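Long-range contact in chlorella virus DNA ligase-adenylate (Chlorella virus, PDB 1FVI), which probably seals nicks in DNA as an ATP-dependent ligase, and is captured here as its covalent adenylate intermediate: residues F97-R111 / M163-R175. The protein carries 1 engineered substitution. Residues are numbered along the deposited sequence; the frame is centred on the assembly and turned at random.
With AMP (adenosine monophosphate), chain C.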
# COMPACT_ATOMS: atom_id res chain seq x y z
N PHE A 97 7.30 3.81 7.16
CA PHE A 97 8.15 3.95 5.99
C PHE A 97 9.37 4.87 6.06
O PHE A 97 10.20 4.86 5.14
CB PHE A 97 7.31 4.24 4.74
CG PHE A 97 6.41 5.44 4.86
CD1 PHE A 97 6.95 6.73 5.03
CD2 PHE A 97 5.03 5.31 4.68
CE1 PHE A 97 6.13 7.87 5.02
CE2 PHE A 97 4.20 6.44 4.66
CZ PHE A 97 4.74 7.72 4.83
N ASP A 98 9.49 5.66 7.13
CA ASP A 98 10.63 6.54 7.29
C ASP A 98 10.99 6.77 8.75
O ASP A 98 10.17 6.55 9.64
CB ASP A 98 10.43 7.88 6.55
CG ASP A 98 11.72 8.43 5.97
OD1 ASP A 98 12.82 7.91 6.29
OD2 ASP A 98 11.65 9.40 5.18
N TYR A 99 12.22 7.22 8.97
CA TYR A 99 12.77 7.44 10.30
C TYR A 99 13.85 8.51 10.21
O TYR A 99 14.94 8.23 9.69
CB TYR A 99 13.44 6.14 10.77
CG TYR A 99 13.98 6.15 12.19
CD1 TYR A 99 13.46 7.03 13.15
CD2 TYR A 99 14.94 5.23 12.59
CE1 TYR A 99 13.88 6.97 14.47
CE2 TYR A 99 15.37 5.16 13.91
CZ TYR A 99 14.82 6.03 14.85
OH TYR A 99 15.20 5.95 16.16
N VAL A 100 13.59 9.70 10.74
CA VAL A 100 14.62 10.72 10.68
C VAL A 100 15.74 10.58 11.70
O VAL A 100 16.89 10.75 11.33
CB VAL A 100 14.05 12.16 10.60
CG1 VAL A 100 15.18 13.22 10.79
CG2 VAL A 100 13.44 12.38 9.24
N THR A 101 15.44 10.22 12.95
CA THR A 101 16.50 10.05 13.97
C THR A 101 17.06 11.42 14.40
O THR A 101 16.84 11.86 15.53
CB THR A 101 17.65 9.07 13.46
OG1 THR A 101 17.34 7.72 13.82
CG2 THR A 101 19.02 9.42 14.02
N ASP A 102 17.74 12.10 13.50
CA ASP A 102 18.30 13.41 13.78
C ASP A 102 18.37 14.23 12.51
O ASP A 102 17.48 15.03 12.21
CB ASP A 102 19.71 13.27 14.40
CG ASP A 102 20.52 14.57 14.37
OD1 ASP A 102 21.71 14.53 13.99
OD2 ASP A 102 19.97 15.64 14.72
N ASP A 103 19.42 13.96 11.73
CA ASP A 103 19.72 14.67 10.50
C ASP A 103 18.87 14.30 9.29
O ASP A 103 19.05 13.24 8.70
CB ASP A 103 21.20 14.45 10.18
CG ASP A 103 21.64 15.12 8.91
OD1 ASP A 103 22.40 14.47 8.16
OD2 ASP A 103 21.24 16.28 8.65
N PRO A 104 17.94 15.19 8.89
CA PRO A 104 17.07 14.96 7.74
C PRO A 104 17.85 14.85 6.43
O PRO A 104 17.36 14.32 5.43
CB PRO A 104 16.15 16.19 7.75
CG PRO A 104 16.99 17.24 8.40
CD PRO A 104 17.62 16.48 9.53
N LEU A 105 19.09 15.35 6.43
CA LEU A 105 19.92 15.29 5.25
C LEU A 105 20.51 13.90 5.04
O LEU A 105 21.06 13.62 3.98
CB LEU A 105 21.03 16.34 5.31
CG LEU A 105 20.55 17.79 5.36
CD1 LEU A 105 21.76 18.69 5.41
CD2 LEU A 105 19.68 18.14 4.15
N LYS A 106 20.40 13.03 6.05
CA LYS A 106 20.89 11.66 5.91
C LYS A 106 20.12 11.03 4.73
O LYS A 106 18.91 11.22 4.61
CB LYS A 106 20.62 10.85 7.19
CG LYS A 106 20.90 9.36 7.03
CD LYS A 106 20.47 8.54 8.24
CE LYS A 106 21.41 8.72 9.42
NZ LYS A 106 21.99 7.41 9.84
N LYS A 107 20.83 10.35 3.84
CA LYS A 107 20.21 9.72 2.66
C LYS A 107 19.11 8.72 3.00
O LYS A 107 19.24 7.94 3.94
CB LYS A 107 21.28 9.04 1.80
CG LYS A 107 22.38 9.98 1.34
CD LYS A 107 23.31 9.35 0.31
CE LYS A 107 24.06 8.17 0.89
NZ LYS A 107 24.83 7.44 -0.16
N TYR A 108 18.05 8.73 2.19
CA TYR A 108 16.91 7.83 2.37
C TYR A 108 17.26 6.36 2.66
O TYR A 108 16.72 5.78 3.60
CB TYR A 108 15.95 7.92 1.17
CG TYR A 108 14.85 6.88 1.19
CD1 TYR A 108 13.99 6.76 2.29
CD2 TYR A 108 14.69 6.00 0.12
CE1 TYR A 108 12.99 5.78 2.31
CE2 TYR A 108 13.70 5.02 0.13
CZ TYR A 108 12.85 4.92 1.22
OH TYR A 108 11.84 3.99 1.22
N ILE A 109 18.15 5.76 1.86
CA ILE A 109 18.53 4.37 2.09
C ILE A 109 19.08 4.18 3.51
O ILE A 109 18.91 3.13 4.12
CB ILE A 109 19.68 3.88 1.15
CG1 ILE A 109 20.61 5.04 0.78
CG2 ILE A 109 19.14 3.10 -0.00
CD1 ILE A 109 21.91 4.57 0.16
N ASP A 110 19.80 5.20 3.98
CA ASP A 110 20.42 5.18 5.29
C ASP A 110 19.42 5.30 6.43
O ASP A 110 19.58 4.66 7.48
CB ASP A 110 21.48 6.28 5.35
CG ASP A 110 22.67 5.99 4.44
OD1 ASP A 110 22.90 4.80 4.13
OD2 ASP A 110 23.36 6.93 4.02
N ARG A 111 18.41 6.14 6.25
CA ARG A 111 17.37 6.29 7.27
C ARG A 111 16.60 4.97 7.35
O ARG A 111 16.19 4.56 8.43
CB ARG A 111 16.43 7.46 6.93
CG ARG A 111 17.15 8.81 6.79
CD ARG A 111 16.20 10.01 6.83
NE ARG A 111 15.11 9.93 5.85
CZ ARG A 111 15.18 10.36 4.60
NH1 ARG A 111 16.29 10.91 4.13
NH2 ARG A 111 14.14 10.22 3.79
N MET A 163 4.89 4.34 -4.63
CA MET A 163 5.64 5.51 -4.19
C MET A 163 7.11 5.27 -4.54
O MET A 163 7.68 4.25 -4.16
CB MET A 163 5.47 5.74 -2.69
CG MET A 163 4.01 5.95 -2.27
SD MET A 163 3.19 7.34 -3.07
CE MET A 163 4.07 8.75 -2.35
N ILE A 164 7.69 6.21 -5.28
CA ILE A 164 9.09 6.16 -5.75
C ILE A 164 10.05 7.14 -5.04
O ILE A 164 9.75 8.33 -4.87
CB ILE A 164 9.14 6.46 -7.27
CG1 ILE A 164 8.20 5.52 -8.02
CG2 ILE A 164 10.56 6.30 -7.79
CD1 ILE A 164 7.83 5.98 -9.41
N ARG A 165 11.23 6.64 -4.67
CA ARG A 165 12.23 7.46 -4.01
C ARG A 165 13.65 7.21 -4.51
O ARG A 165 14.05 6.07 -4.76
CB ARG A 165 12.23 7.21 -2.50
CG ARG A 165 10.94 7.50 -1.76
CD ARG A 165 11.24 8.09 -0.40
NE ARG A 165 10.22 7.77 0.60
CZ ARG A 165 10.21 8.26 1.84
NH1 ARG A 165 11.14 9.12 2.25
NH2 ARG A 165 9.31 7.83 2.72
N LYS A 166 14.42 8.29 -4.65
CA LYS A 166 15.83 8.13 -5.01
C LYS A 166 16.52 7.74 -3.68
O LYS A 166 16.10 8.15 -2.60
CB LYS A 166 16.41 9.40 -5.65
CG LYS A 166 16.60 10.59 -4.75
CD LYS A 166 16.98 11.80 -5.61
CE LYS A 166 17.59 12.93 -4.78
NZ LYS A 166 17.80 14.19 -5.57
N PRO A 167 17.50 6.83 -3.75
CA PRO A 167 18.27 6.32 -2.61
C PRO A 167 18.91 7.39 -1.74
O PRO A 167 18.90 7.29 -0.51
CB PRO A 167 19.34 5.48 -3.28
CG PRO A 167 18.68 5.01 -4.51
CD PRO A 167 17.97 6.22 -5.01
N ASP A 168 19.46 8.40 -2.39
CA ASP A 168 20.15 9.49 -1.70
C ASP A 168 19.26 10.64 -1.25
O ASP A 168 19.76 11.62 -0.71
CB ASP A 168 21.30 10.01 -2.57
CG ASP A 168 20.83 10.55 -3.91
OD1 ASP A 168 19.98 9.90 -4.55
OD2 ASP A 168 21.33 11.63 -4.32
N GLY A 169 17.96 10.51 -1.44
CA GLY A 169 17.05 11.57 -1.03
C GLY A 169 17.03 11.92 0.45
O GLY A 169 17.12 11.07 1.34
N LYS A 170 16.88 13.21 0.72
CA LYS A 170 16.84 13.72 2.07
C LYS A 170 15.39 13.74 2.50
O LYS A 170 14.50 13.46 1.70
CB LYS A 170 17.34 15.17 2.10
CG LYS A 170 18.36 15.50 1.02
CD LYS A 170 17.68 15.76 -0.33
CE LYS A 170 18.47 15.15 -1.47
NZ LYS A 170 17.68 15.25 -2.71
N TYR A 171 15.16 14.04 3.77
CA TYR A 171 13.80 14.18 4.26
C TYR A 171 13.47 15.66 4.07
O TYR A 171 13.91 16.52 4.85
CB TYR A 171 13.68 13.78 5.75
CG TYR A 171 12.24 13.67 6.17
CD1 TYR A 171 11.64 12.42 6.35
CD2 TYR A 171 11.44 14.81 6.30
CE1 TYR A 171 10.28 12.32 6.65
CE2 TYR A 171 10.09 14.71 6.59
CZ TYR A 171 9.51 13.47 6.76
OH TYR A 171 8.17 13.37 7.04
N LYS A 172 12.74 15.96 3.01
CA LYS A 172 12.36 17.33 2.69
C LYS A 172 11.15 17.79 3.50
O LYS A 172 10.15 17.08 3.59
CB LYS A 172 12.06 17.46 1.19
CG LYS A 172 11.78 18.89 0.71
CD LYS A 172 11.54 18.92 -0.78
CE LYS A 172 11.11 20.30 -1.24
NZ LYS A 172 10.91 20.38 -2.71
N PHE A 173 11.25 18.99 4.09
CA PHE A 173 10.14 19.53 4.88
C PHE A 173 9.22 20.25 3.89
O PHE A 173 9.09 21.47 3.90
CB PHE A 173 10.66 20.49 5.96
CG PHE A 173 11.67 19.85 6.89
CD1 PHE A 173 12.69 20.59 7.46
CD2 PHE A 173 11.56 18.51 7.25
CE1 PHE A 173 13.59 20.01 8.37
CE2 PHE A 173 12.45 17.91 8.15
CZ PHE A 173 13.46 18.66 8.71
N GLY A 174 8.58 19.46 3.03
CA GLY A 174 7.70 20.01 2.02
C GLY A 174 7.52 19.01 0.90
O GLY A 174 7.97 17.86 0.99
N ARG A 175 6.87 19.44 -0.18
CA ARG A 175 6.62 18.56 -1.31
C ARG A 175 7.78 18.49 -2.30
O ARG A 175 8.32 19.50 -2.73
CB ARG A 175 5.34 18.97 -2.01
CG ARG A 175 4.88 18.01 -3.11
CD ARG A 175 3.59 18.53 -3.75
NE ARG A 175 2.36 18.02 -3.13
CZ ARG A 175 1.79 18.49 -2.03
NH1 ARG A 175 2.33 19.52 -1.39
NH2 ARG A 175 0.70 17.90 -1.55
P AMP C . -2.37 9.57 -3.40
O1P AMP C . -2.45 10.62 -4.41
O3P AMP C . -3.73 9.85 -2.63
O5' AMP C . -1.34 9.92 -2.36
C5' AMP C . -1.20 9.08 -1.12
C4' AMP C . -0.71 9.86 0.08
O4' AMP C . -0.23 8.89 1.02
C3' AMP C . 0.48 10.80 -0.23
O3' AMP C . 0.43 12.05 0.46
C2' AMP C . 1.68 10.07 0.25
O2' AMP C . 2.67 10.98 0.71
C1' AMP C . 1.13 9.09 1.31
N9 AMP C . 1.81 7.81 1.24
C8 AMP C . 1.17 6.60 1.17
N7 AMP C . 2.03 5.63 1.11
C5 AMP C . 3.30 6.19 1.13
C6 AMP C . 4.59 5.66 1.09
N6 AMP C . 4.84 4.33 1.01
N1 AMP C . 5.61 6.54 1.13
C2 AMP C . 5.36 7.83 1.21
N3 AMP C . 4.20 8.47 1.26
C4 AMP C . 3.15 7.60 1.21
O HOH W 1 8.81 10.15 4.74
O HOH W 2 13.53 10.64 1.20
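Arg165, at the end of strand 162-165, lies flat on the ring of Tyr108, the first residue of helix 108-121, in the nucleotidyltransferase domain of this DNA ligase-adenylate. The guanidinium and phenol planes are only 11° apart, and CD of Arg165 sits over the centre of the Tyr108 ring, 3.8 Å from its centroid, a CH-pi contact. Tyr108 holds its CG anti to the backbone N (chi1 172°), which carries the ring from the helix start to beneath the arginine.

Past the ring, Arg165 NH1 forms a salt bridge with Asp98 OD2 at 3.0 Å, approaching from above the carboxylate plane. The syn lone pair of the same oxygen is taken by Arg111 NH2, while Arg111 NE reaches OD1, so Arg111 grips the carboxylate side-on and completes a salt-bridge network of Asp98, Arg111 and Arg165. The two guanidinium groups thus share one carboxylate, and a water that accepts from Arg111 NH2 and Arg165 NH1 and donates to Lys170 O joins them again. The Arg111 guanidinium is wedged between CB of Tyr171 over one face and CA of Tyr108 over the other; its NH1 bonds to Lys106 O and, 2.9 Å away, to Gly169 O.

Tyr171 turns a ring edge to Asp98 OD2 and packs against Val100 CG2, and its hydroxyl bonds to Asp64. Backbone bonds from Tyr171 N to Pro104 O (2.8 Å) and from Ile109 N to Pro167 O (2.9 Å) tie loop 166-171 to the Pro104 turn and to the start of helix 108-121.

At the nucleotide end, Phe97 lays one face on the adenine of AMP, and Met163 CG also touches that base, 3.4 Å from AMP C6. The guanidinium of Arg165 stands at 75° to the Phe97 ring, which brings Phe97 CD1 to its edge, 3.5 Å from Arg165 NH2.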